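Local coordinates for LPP20 lipofamily protein (PDB 4KZS) that is a secreted protein of Helicobacter pylori of unknown function, possibly connected with the Tol-Pal system, at residues K179-F184 with P206-K211. Residues are numbered along the deposited sequence; the frame is centred on the assembly and turned at random.
Sequences KVQITF and PSDEEK
The backbone carbonyl of V180 accepts the one hydrogen bond that joins K179-F184 to P206-K211, from S207 N at 3.1 Å. The N-H...O angle is 154°, but S207 N lies well above the carbonyl plane of V180. P206, an imino acid without an N-H, adds a CA-H...O contact from its CA to the same oxygen. S207 O receives a second such contact from Q181 CA, 3.0 Å away, while I182 N stays 3.9 Å from S207 O and makes no hydrogen bond to it.

At the exposed flank, K179 and E209 form a salt bridge, NZ to OE1 at 2.9 Å. The lysine chain bends at chi2 and again at chi4 (-90°), the second turn setting NZ beside the carboxylate, and its CB packs on S207 CB. S207 OG accepts a weak bond from E209 N. Q181 CG is anti to the backbone N (chi1 -167°) and the chain runs on extended beyond it; NE2 comes to 3.2 Å from D208 O, at an angle too poor for a hydrogen bond. I182 CD1 rests against P206 CG.

Strands 179-182 and 205-207 begin and end a parallel beta-alpha-beta unit, with helix 190-200 between them in sequence touching I182 through Y200 and P206 through I197; strand 179-182 lies centrally, between 205-207 and 214-215, with V180 against I215.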
ATOM      1  N   LYS A 179     -14.571   6.727   8.108  1.00 68.10           N
ATOM      2  CA  LYS A 179     -15.590   6.933   9.105  1.00 63.62           C
ATOM      3  C   LYS A 179     -15.958   5.589   9.707  1.00 62.95           C
ATOM      4  O   LYS A 179     -16.392   4.685   8.990  1.00 75.81           O
ATOM      5  CB  LYS A 179     -16.813   7.599   8.457  1.00 68.30           C
ATOM      6  CG  LYS A 179     -16.709   9.114   8.152  1.00 73.23           C
ATOM      7  CD  LYS A 179     -17.367   9.420   6.813  1.00 76.49           C
ATOM      8  CE  LYS A 179     -17.500  10.893   6.520  1.00 75.55           C
ATOM      9  NZ  LYS A 179     -18.795  11.376   7.050  1.00 71.09           N
ATOM     10  N   VAL A 180     -15.721   5.441  11.006  1.00 58.87           N
ATOM     11  CA  VAL A 180     -16.314   4.356  11.763  1.00 68.59           C
ATOM     12  C   VAL A 180     -16.867   4.835  13.100  1.00 83.38           C
ATOM     13  O   VAL A 180     -16.204   5.601  13.814  1.00 80.75           O
ATOM     14  CB  VAL A 180     -15.327   3.210  11.963  1.00 69.46           C
ATOM     15  CG1 VAL A 180     -14.700   2.876  10.622  1.00 72.26           C
ATOM     16  CG2 VAL A 180     -14.256   3.541  13.004  1.00 64.67           C
ATOM     17  N   GLN A 181     -18.085   4.388  13.418  1.00 89.85           N
ATOM     18  CA  GLN A 181     -18.739   4.670  14.709  1.00 92.57           C
ATOM     19  C   GLN A 181     -17.929   4.152  15.887  1.00 85.60           C
ATOM     20  O   GLN A 181     -17.402   3.056  15.834  1.00100.47           O
ATOM     21  CB  GLN A 181     -20.139   4.063  14.741  1.00 99.44           C
ATOM     22  CG  GLN A 181     -21.021   4.541  15.884  1.00119.49           C
ATOM     23  CD  GLN A 181     -22.492   4.335  15.580  1.00130.57           C
ATOM     24  OE1 GLN A 181     -22.914   3.231  15.218  1.00129.57           O
ATOM     25  NE2 GLN A 181     -23.283   5.396  15.722  1.00132.83           N
ATOM     26  N   ILE A 182     -17.823   4.949  16.942  1.00 83.67           N
ATOM     27  CA  ILE A 182     -17.054   4.556  18.109  1.00 77.96           C
ATOM     28  C   ILE A 182     -17.928   4.651  19.358  1.00 90.55           C
ATOM     29  O   ILE A 182     -18.235   5.741  19.835  1.00101.59           O
ATOM     30  CB  ILE A 182     -15.763   5.384  18.257  1.00 69.17           C
ATOM     31  CG1 ILE A 182     -14.811   5.088  17.096  1.00 76.03           C
ATOM     32  CG2 ILE A 182     -15.089   5.105  19.595  1.00 63.17           C
ATOM     33  CD1 ILE A 182     -13.506   5.866  17.142  1.00 82.11           C
ATOM     34  N   THR A 183     -18.325   3.488  19.870  1.00102.93           N
ATOM     35  CA  THR A 183     -19.171   3.367  21.055  1.00102.40           C
ATOM     36  C   THR A 183     -18.350   3.205  22.340  1.00102.10           C
ATOM     37  O   THR A 183     -17.240   2.664  22.325  1.00103.92           O
ATOM     38  CB  THR A 183     -20.156   2.182  20.892  1.00104.64           C
ATOM     39  OG1 THR A 183     -20.824   2.288  19.626  1.00101.09           O
ATOM     40  CG2 THR A 183     -21.213   2.157  21.996  1.00107.44           C
ATOM     41  N   PHE A 184     -18.911   3.692  23.441  1.00104.30           N
ATOM     42  CA  PHE A 184     -18.388   3.406  24.766  1.00114.37           C
ATOM     43  C   PHE A 184     -19.443   2.833  25.749  1.00135.14           C
ATOM     44  O   PHE A 184     -20.627   2.705  25.411  1.00131.72           O
ATOM     45  CB  PHE A 184     -17.743   4.661  25.316  1.00106.64           C
ATOM     46  CG  PHE A 184     -16.344   4.892  24.827  1.00100.00           C
ATOM     47  CD1 PHE A 184     -16.084   5.120  23.483  1.00 99.29           C
ATOM     48  CD2 PHE A 184     -15.280   4.928  25.738  1.00102.05           C
ATOM     49  CE1 PHE A 184     -14.780   5.356  23.052  1.00100.62           C
ATOM     50  CE2 PHE A 184     -13.977   5.173  25.321  1.00 89.65           C
ATOM     51  CZ  PHE A 184     -13.727   5.381  23.971  1.00 92.66           C
ATOM     52  N   PRO A 206     -14.152   9.278  13.750  1.00 47.49           N
ATOM     53  CA  PRO A 206     -15.317   8.856  14.559  1.00 47.56           C
ATOM     54  C   PRO A 206     -16.599   9.317  13.931  1.00 52.98           C
ATOM     55  O   PRO A 206     -16.754  10.491  13.627  1.00 53.90           O
ATOM     56  CB  PRO A 206     -15.067   9.516  15.894  1.00 43.93           C
ATOM     57  CG  PRO A 206     -13.566   9.605  15.962  1.00 47.48           C
ATOM     58  CD  PRO A 206     -13.166  10.017  14.566  1.00 43.43           C
ATOM     59  N   SER A 207     -17.500   8.395  13.641  1.00 63.00           N
ATOM     60  CA  SER A 207     -18.739   8.827  12.996  1.00 72.46           C
ATOM     61  C   SER A 207     -19.932   8.299  13.727  1.00 80.42           C
ATOM     62  O   SER A 207     -19.775   7.514  14.664  1.00 82.67           O
ATOM     63  CB  SER A 207     -18.800   8.453  11.532  1.00 66.58           C
ATOM     64  OG  SER A 207     -19.898   9.111  10.935  1.00 79.71           O
ATOM     65  N   ASP A 208     -21.111   8.787  13.335  1.00 90.32           N
ATOM     66  CA  ASP A 208     -22.365   8.508  14.041  1.00 99.49           C
ATOM     67  C   ASP A 208     -23.392   8.028  13.037  1.00103.67           C
ATOM     68  O   ASP A 208     -24.375   7.389  13.406  1.00113.58           O
ATOM     69  CB  ASP A 208     -22.884   9.742  14.804  1.00103.81           C
ATOM     70  CG  ASP A 208     -22.363   9.825  16.255  1.00109.59           C
ATOM     71  OD1 ASP A 208     -22.245  10.955  16.771  1.00122.15           O
ATOM     72  OD2 ASP A 208     -22.066   8.780  16.880  1.00101.26           O
ATOM     73  N   GLU A 209     -23.157   8.329  11.761  1.00103.22           N
ATOM     74  CA  GLU A 209     -23.908   7.701  10.674  1.00111.14           C
ATOM     75  C   GLU A 209     -23.789   6.185  10.815  1.00115.29           C
ATOM     76  O   GLU A 209     -22.780   5.678  11.302  1.00114.11           O
ATOM     77  CB  GLU A 209     -23.352   8.126   9.320  1.00108.07           C
ATOM     78  CG  GLU A 209     -22.901   9.579   9.253  1.00113.80           C
ATOM     79  CD  GLU A 209     -22.211   9.923   7.942  1.00112.70           C
ATOM     80  OE1 GLU A 209     -21.548  10.973   7.868  1.00125.36           O
ATOM     81  OE2 GLU A 209     -22.330   9.148   6.976  1.00116.16           O
ATOM     82  N   GLU A 210     -24.816   5.455  10.410  1.00114.39           N
ATOM     83  CA  GLU A 210     -24.777   4.006  10.542  1.00123.44           C
ATOM     84  C   GLU A 210     -24.606   3.339   9.186  1.00129.84           C
ATOM     85  O   GLU A 210     -24.400   4.013   8.170  1.00132.05           O
ATOM     86  CB  GLU A 210     -26.025   3.476  11.260  1.00133.86           C
ATOM     87  CG  GLU A 210     -25.967   3.583  12.781  1.00150.48           C
ATOM     88  CD  GLU A 210     -27.102   2.836  13.488  1.00153.79           C
ATOM     89  OE1 GLU A 210     -27.403   1.674  13.118  1.00140.86           O
ATOM     90  OE2 GLU A 210     -27.688   3.408  14.435  1.00151.54           O
ATOM     91  N   LYS A 211     -24.702   2.012   9.188  1.00136.82           N
ATOM     92  CA  LYS A 211     -24.473   1.191   8.003  1.00136.67           C
ATOM     93  C   LYS A 211     -22.973   1.230   7.677  1.00132.12           C
ATOM     94  O   LYS A 211     -22.578   1.384   6.509  1.00118.71           O
ATOM     95  CB  LYS A 211     -25.346   1.666   6.825  1.00140.32           C
ATOM     96  CG  LYS A 211     -26.046   0.556   6.050  1.00142.84           C
ATOM     97  CD  LYS A 211     -27.109   1.127   5.112  1.00135.92           C
ATOM     98  CE  LYS A 211     -27.970   0.042   4.482  1.00127.67           C
ATOM     99  NZ  LYS A 211     -28.692  -0.727   5.534  1.00128.52           N
TER